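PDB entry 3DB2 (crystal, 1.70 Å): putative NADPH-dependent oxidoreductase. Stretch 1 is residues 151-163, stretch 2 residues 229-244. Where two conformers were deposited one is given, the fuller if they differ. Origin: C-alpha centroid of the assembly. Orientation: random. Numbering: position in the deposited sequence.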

# COMPACT_ATOMS: atom_id res chain seq x y z
N GLU C 151 5.72 -1.05 -1.33
CA GLU C 151 4.34 -1.50 -1.30
C GLU C 151 4.13 -2.53 -2.42
O GLU C 151 4.42 -2.17 -3.55
CB GLU C 151 3.34 -0.36 -1.50
CG GLU C 151 3.56 0.75 -0.50
CD GLU C 151 3.07 2.09 -1.04
OE1 GLU C 151 2.80 2.23 -2.25
OE2 GLU C 151 3.00 3.02 -0.20
N ALA C 152 3.70 -3.72 -2.07
CA ALA C 152 3.55 -4.82 -3.01
C ALA C 152 2.09 -5.25 -3.00
O ALA C 152 1.47 -5.23 -1.92
CB ALA C 152 4.45 -5.98 -2.66
N VAL C 153 1.53 -5.61 -4.15
CA VAL C 153 0.13 -6.04 -4.18
C VAL C 153 0.02 -7.25 -5.10
O VAL C 153 0.65 -7.24 -6.15
CB VAL C 153 -0.81 -4.94 -4.70
CG1 VAL C 153 -2.24 -5.43 -4.87
CG2 VAL C 153 -0.77 -3.73 -3.77
N PHE C 154 -0.76 -8.24 -4.70
CA PHE C 154 -1.05 -9.34 -5.63
C PHE C 154 -2.53 -9.69 -5.33
O PHE C 154 -2.89 -10.11 -4.25
CB PHE C 154 -0.11 -10.49 -5.53
CG PHE C 154 -0.12 -11.48 -6.70
CD1 PHE C 154 -1.05 -11.43 -7.70
CD2 PHE C 154 0.86 -12.48 -6.73
CE1 PHE C 154 -1.09 -12.32 -8.77
CE2 PHE C 154 0.85 -13.39 -7.78
CZ PHE C 154 -0.12 -13.31 -8.77
N SER C 155 -3.37 -9.47 -6.33
CA SER C 155 -4.79 -9.70 -6.21
C SER C 155 -5.39 -10.26 -7.50
O SER C 155 -4.88 -10.09 -8.62
CB SER C 155 -5.55 -8.42 -5.88
OG SER C 155 -5.60 -7.56 -7.00
N ASN C 156 -6.53 -10.91 -7.32
CA ASN C 156 -7.39 -11.37 -8.42
C ASN C 156 -8.76 -11.69 -7.82
O ASN C 156 -9.00 -11.54 -6.62
CB ASN C 156 -6.73 -12.51 -9.16
CG ASN C 156 -6.66 -13.81 -8.39
OD1 ASN C 156 -7.45 -14.14 -7.51
ND2 ASN C 156 -5.63 -14.54 -8.78
N GLU C 157 -9.68 -12.10 -8.68
CA GLU C 157 -11.08 -12.20 -8.25
C GLU C 157 -11.43 -13.62 -7.84
O GLU C 157 -12.62 -13.96 -7.76
CB GLU C 157 -11.89 -11.68 -9.44
CG GLU C 157 -11.91 -12.71 -10.53
CD GLU C 157 -10.83 -12.62 -11.59
OE1 GLU C 157 -9.74 -12.07 -11.34
OE2 GLU C 157 -11.11 -13.13 -12.71
N ARG C 158 -10.43 -14.44 -7.54
CA ARG C 158 -10.70 -15.85 -7.23
C ARG C 158 -11.76 -16.09 -6.16
O ARG C 158 -12.60 -17.02 -6.27
CB ARG C 158 -9.39 -16.54 -6.79
CG ARG C 158 -9.65 -17.92 -6.23
CD ARG C 158 -9.40 -18.96 -7.30
NE ARG C 158 -8.09 -18.85 -7.91
CZ ARG C 158 -7.75 -19.34 -9.09
NH1 ARG C 158 -8.62 -20.00 -9.85
NH2 ARG C 158 -6.52 -19.17 -9.54
N GLY C 159 -11.75 -15.28 -5.11
CA GLY C 159 -12.63 -15.50 -3.97
C GLY C 159 -14.11 -15.33 -4.27
O GLY C 159 -14.97 -15.91 -3.61
N LEU C 160 -14.40 -14.54 -5.27
CA LEU C 160 -15.73 -14.09 -5.64
C LEU C 160 -16.53 -15.29 -6.21
O LEU C 160 -17.75 -15.27 -6.09
CB LEU C 160 -15.67 -12.97 -6.66
CG LEU C 160 -15.01 -11.65 -6.25
CD1 LEU C 160 -15.18 -10.60 -7.33
CD2 LEU C 160 -15.58 -11.18 -4.92
N GLU C 161 -15.80 -16.22 -6.79
CA GLU C 161 -16.40 -17.36 -7.49
C GLU C 161 -16.26 -18.66 -6.70
O GLU C 161 -17.01 -19.61 -6.95
CB GLU C 161 -15.75 -17.55 -8.86
CG GLU C 161 -15.39 -18.99 -9.15
CD GLU C 161 -15.88 -19.53 -10.48
OE1 GLU C 161 -16.20 -18.73 -11.38
OE2 GLU C 161 -15.97 -20.77 -10.63
N LEU C 162 -15.32 -18.68 -5.77
CA LEU C 162 -15.05 -19.82 -4.92
C LEU C 162 -16.32 -20.30 -4.23
O LEU C 162 -16.79 -19.72 -3.25
CB LEU C 162 -14.01 -19.51 -3.84
CG LEU C 162 -12.51 -19.63 -4.01
CD1 LEU C 162 -11.80 -19.37 -2.67
CD2 LEU C 162 -12.04 -20.98 -4.53
N LYS C 163 -16.95 -21.39 -4.68
CA LYS C 163 -18.14 -21.82 -3.94
C LYS C 163 -17.73 -22.62 -2.70
O LYS C 163 -16.64 -23.21 -2.64
CB LYS C 163 -19.09 -22.63 -4.82
N ALA C 229 7.75 -2.59 4.74
CA ALA C 229 6.95 -2.90 3.55
C ALA C 229 5.48 -3.16 3.94
O ALA C 229 5.19 -3.53 5.07
CB ALA C 229 7.50 -4.06 2.78
N TYR C 230 4.63 -2.93 2.95
CA TYR C 230 3.22 -3.24 2.90
C TYR C 230 2.98 -4.33 1.86
O TYR C 230 3.55 -4.22 0.77
CB TYR C 230 2.42 -1.98 2.52
CG TYR C 230 1.05 -2.31 2.00
CD1 TYR C 230 0.06 -2.78 2.86
CD2 TYR C 230 0.74 -2.15 0.65
CE1 TYR C 230 -1.20 -3.07 2.36
CE2 TYR C 230 -0.52 -2.45 0.15
CZ TYR C 230 -1.47 -2.91 1.03
OH TYR C 230 -2.74 -3.23 0.60
N LEU C 231 2.17 -5.33 2.21
CA LEU C 231 1.73 -6.32 1.24
C LEU C 231 0.21 -6.44 1.28
O LEU C 231 -0.33 -6.79 2.32
CB LEU C 231 2.38 -7.66 1.52
CG LEU C 231 1.84 -8.85 0.71
CD1 LEU C 231 2.03 -8.64 -0.78
CD2 LEU C 231 2.54 -10.12 1.14
N GLY C 232 -0.46 -6.17 0.17
CA GLY C 232 -1.90 -6.38 0.04
C GLY C 232 -2.14 -7.62 -0.80
O GLY C 232 -1.53 -7.77 -1.86
N THR C 233 -2.97 -8.52 -0.30
CA THR C 233 -3.34 -9.75 -1.01
C THR C 233 -4.87 -9.82 -0.99
O THR C 233 -5.48 -9.66 0.07
CB THR C 233 -2.73 -11.02 -0.42
OG1 THR C 233 -2.89 -11.05 1.00
CG2 THR C 233 -1.23 -11.07 -0.73
N ASN C 234 -5.52 -9.99 -2.12
CA ASN C 234 -6.95 -9.77 -2.20
C ASN C 234 -7.54 -10.74 -3.21
O ASN C 234 -6.96 -10.84 -4.30
CB ASN C 234 -7.09 -8.29 -2.57
CG ASN C 234 -8.51 -7.78 -2.42
OD1 ASN C 234 -9.38 -8.52 -2.87
ND2 ASN C 234 -8.69 -6.59 -1.85
N TRP C 235 -8.61 -11.43 -2.85
CA TRP C 235 -9.23 -12.41 -3.76
C TRP C 235 -10.60 -11.92 -4.21
O TRP C 235 -11.44 -12.70 -4.63
CB TRP C 235 -9.32 -13.79 -3.10
CG TRP C 235 -8.27 -14.78 -3.53
CD1 TRP C 235 -7.39 -14.70 -4.59
CD2 TRP C 235 -7.98 -16.05 -2.91
NE1 TRP C 235 -6.61 -15.79 -4.64
CE2 TRP C 235 -6.93 -16.65 -3.63
CE3 TRP C 235 -8.48 -16.76 -1.81
CZ2 TRP C 235 -6.38 -17.89 -3.32
CZ3 TRP C 235 -7.92 -17.98 -1.51
CH2 TRP C 235 -6.89 -18.56 -2.24
N ALA C 236 -10.82 -10.61 -4.08
CA ALA C 236 -12.13 -10.00 -4.26
C ALA C 236 -12.15 -8.85 -5.24
O ALA C 236 -13.03 -7.99 -5.11
CB ALA C 236 -12.59 -9.53 -2.87
N CYS C 237 -11.17 -8.81 -6.16
CA CYS C 237 -11.12 -7.75 -7.15
C CYS C 237 -10.37 -8.12 -8.42
O CYS C 237 -9.65 -9.10 -8.51
CB CYS C 237 -10.48 -6.49 -6.50
SG CYS C 237 -8.77 -6.80 -5.97
N PRO C 238 -10.52 -7.34 -9.49
CA PRO C 238 -9.73 -7.61 -10.69
C PRO C 238 -8.23 -7.67 -10.44
O PRO C 238 -7.72 -7.05 -9.49
CB PRO C 238 -10.06 -6.45 -11.60
CG PRO C 238 -11.46 -6.09 -11.19
CD PRO C 238 -11.44 -6.20 -9.68
N GLY C 239 -7.53 -8.43 -11.28
CA GLY C 239 -6.13 -8.74 -11.09
C GLY C 239 -5.21 -7.53 -11.07
O GLY C 239 -5.26 -6.64 -11.92
N VAL C 240 -4.33 -7.50 -10.07
CA VAL C 240 -3.29 -6.48 -9.92
C VAL C 240 -2.04 -7.21 -9.40
O VAL C 240 -2.20 -8.04 -8.50
CB VAL C 240 -3.57 -5.36 -8.92
CG1 VAL C 240 -2.38 -4.39 -8.80
CG2 VAL C 240 -4.83 -4.61 -9.26
N PHE C 241 -0.90 -6.87 -9.99
CA PHE C 241 0.41 -7.27 -9.49
C PHE C 241 1.28 -6.01 -9.60
O PHE C 241 1.65 -5.64 -10.71
CB PHE C 241 1.06 -8.41 -10.23
CG PHE C 241 2.34 -9.01 -9.69
CD1 PHE C 241 3.56 -8.34 -9.64
CD2 PHE C 241 2.35 -10.33 -9.23
CE1 PHE C 241 4.72 -8.87 -9.14
CE2 PHE C 241 3.51 -10.87 -8.71
CZ PHE C 241 4.68 -10.16 -8.66
N SER C 242 1.61 -5.46 -8.43
CA SER C 242 2.40 -4.22 -8.43
C SER C 242 3.43 -4.20 -7.30
O SER C 242 3.29 -4.88 -6.30
CB SER C 242 1.47 -3.02 -8.33
OG SER C 242 0.66 -3.08 -7.18
N ILE C 243 4.50 -3.41 -7.52
CA ILE C 243 5.53 -3.16 -6.54
C ILE C 243 5.93 -1.67 -6.69
O ILE C 243 6.25 -1.23 -7.80
CB ILE C 243 6.77 -4.04 -6.73
CG1 ILE C 243 6.44 -5.53 -6.85
CG2 ILE C 243 7.82 -3.83 -5.63
CD1 ILE C 243 7.63 -6.46 -6.89
N ASN C 244 5.87 -0.95 -5.59
CA ASN C 244 6.26 0.45 -5.54
C ASN C 244 7.41 0.48 -4.53
O ASN C 244 7.29 -0.00 -3.41
CB ASN C 244 5.18 1.41 -5.08
CG ASN C 244 3.92 1.33 -5.93
OD1 ASN C 244 4.01 1.21 -7.13
ND2 ASN C 244 2.76 1.41 -5.32
O HOH W 1 1.99 -1.88 -5.04
O HOH W 2 -5.32 -17.44 -7.26
O HOH W 3 -8.44 -10.30 -12.97

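Strand 151-155 lies between two strands of the other stretch, nearly parallel to 229-234 and antiparallel to 240-244, and its backbone spends its polar groups on the two by strict alternation. Toward the parallel neighbour, Ala152 N donates to Tyr230 O (2.9 Å) and Ala152 O accepts from Gly232 N (3.0 Å); Phe154 N then donates to Gly232 O (3.0 Å), and Asn156 N to Asn234 O (3.1 Å). The weak member of this ladder is Asn234 N to Phe154 O, at 3.4 Å. Toward the antiparallel neighbour, the odd residues form closed pairs: Glu151 N to Asn244 O and Asn244 N to Glu151 O, both 2.8 Å; Val153 N to Ser242 O (2.9 Å) and Ser242 N to Val153 O (3.0 Å); Ser155 N to Val240 O (2.9 Å) and Val240 N to Ser155 O (3.0 Å). Every backbone N and O from Glu151 to Ser155 thus has a partner in the other stretch.

Polar side chains extend the pattern. Asn244 ND2 donates to Glu151 OE1 (3.2 Å), while Glu151 OE2 is satisfied elsewhere in the structure. Water 1 donates to Glu151 O (2.9 Å), giving that carbonyl a second donor, and also hydrogen-bonds Ser242 OG (2.8 Å). Ser155 OG makes a weak bond to Pro238 O, at 3.3 Å.

Apolar packing accompanies the ladder. On the face bearing Ala152 and Phe154, the edge of Phe241 meets the face of Phe154, centroids 4.8 Å apart and planes at 65°. On the face bearing Val153, its CG1 lies 4.1 Å from Val240 CG1. Gly232 has a local reason to lack a side chain: an ideal CB would sit 2.3 Å from Tyr230 OH.

Past the strand, regular pairing gives way to individual solutions. Asn156 OD1 accepts from Arg158 N (3.0 Å) within its own stretch, and Asn234 OD1 does likewise for Ala236 N (2.8 Å); each side chain thereby satisfies a backbone donor two residues on. Gly159 N reaches Trp235 O at 2.6 Å, but the 130° angle makes the bond weak. A CB on Gly159 would clash with that same Trp235 O, at 2.7 Å. Arg158 CB lies over the five-membered ring of Trp235, 3.6 Å from its centroid.

Water completes the loop. Water 2 accepts from Asn156 ND2 (3.3 Å), Arg158 NH2 (3.1 Å) and, weakly, Trp235 NE1 (3.4 Å). Water 3 accepts from Gly239 N and donates to Glu157 OE1, both at 2.7 Å, bridging two groups too distant to bond directly.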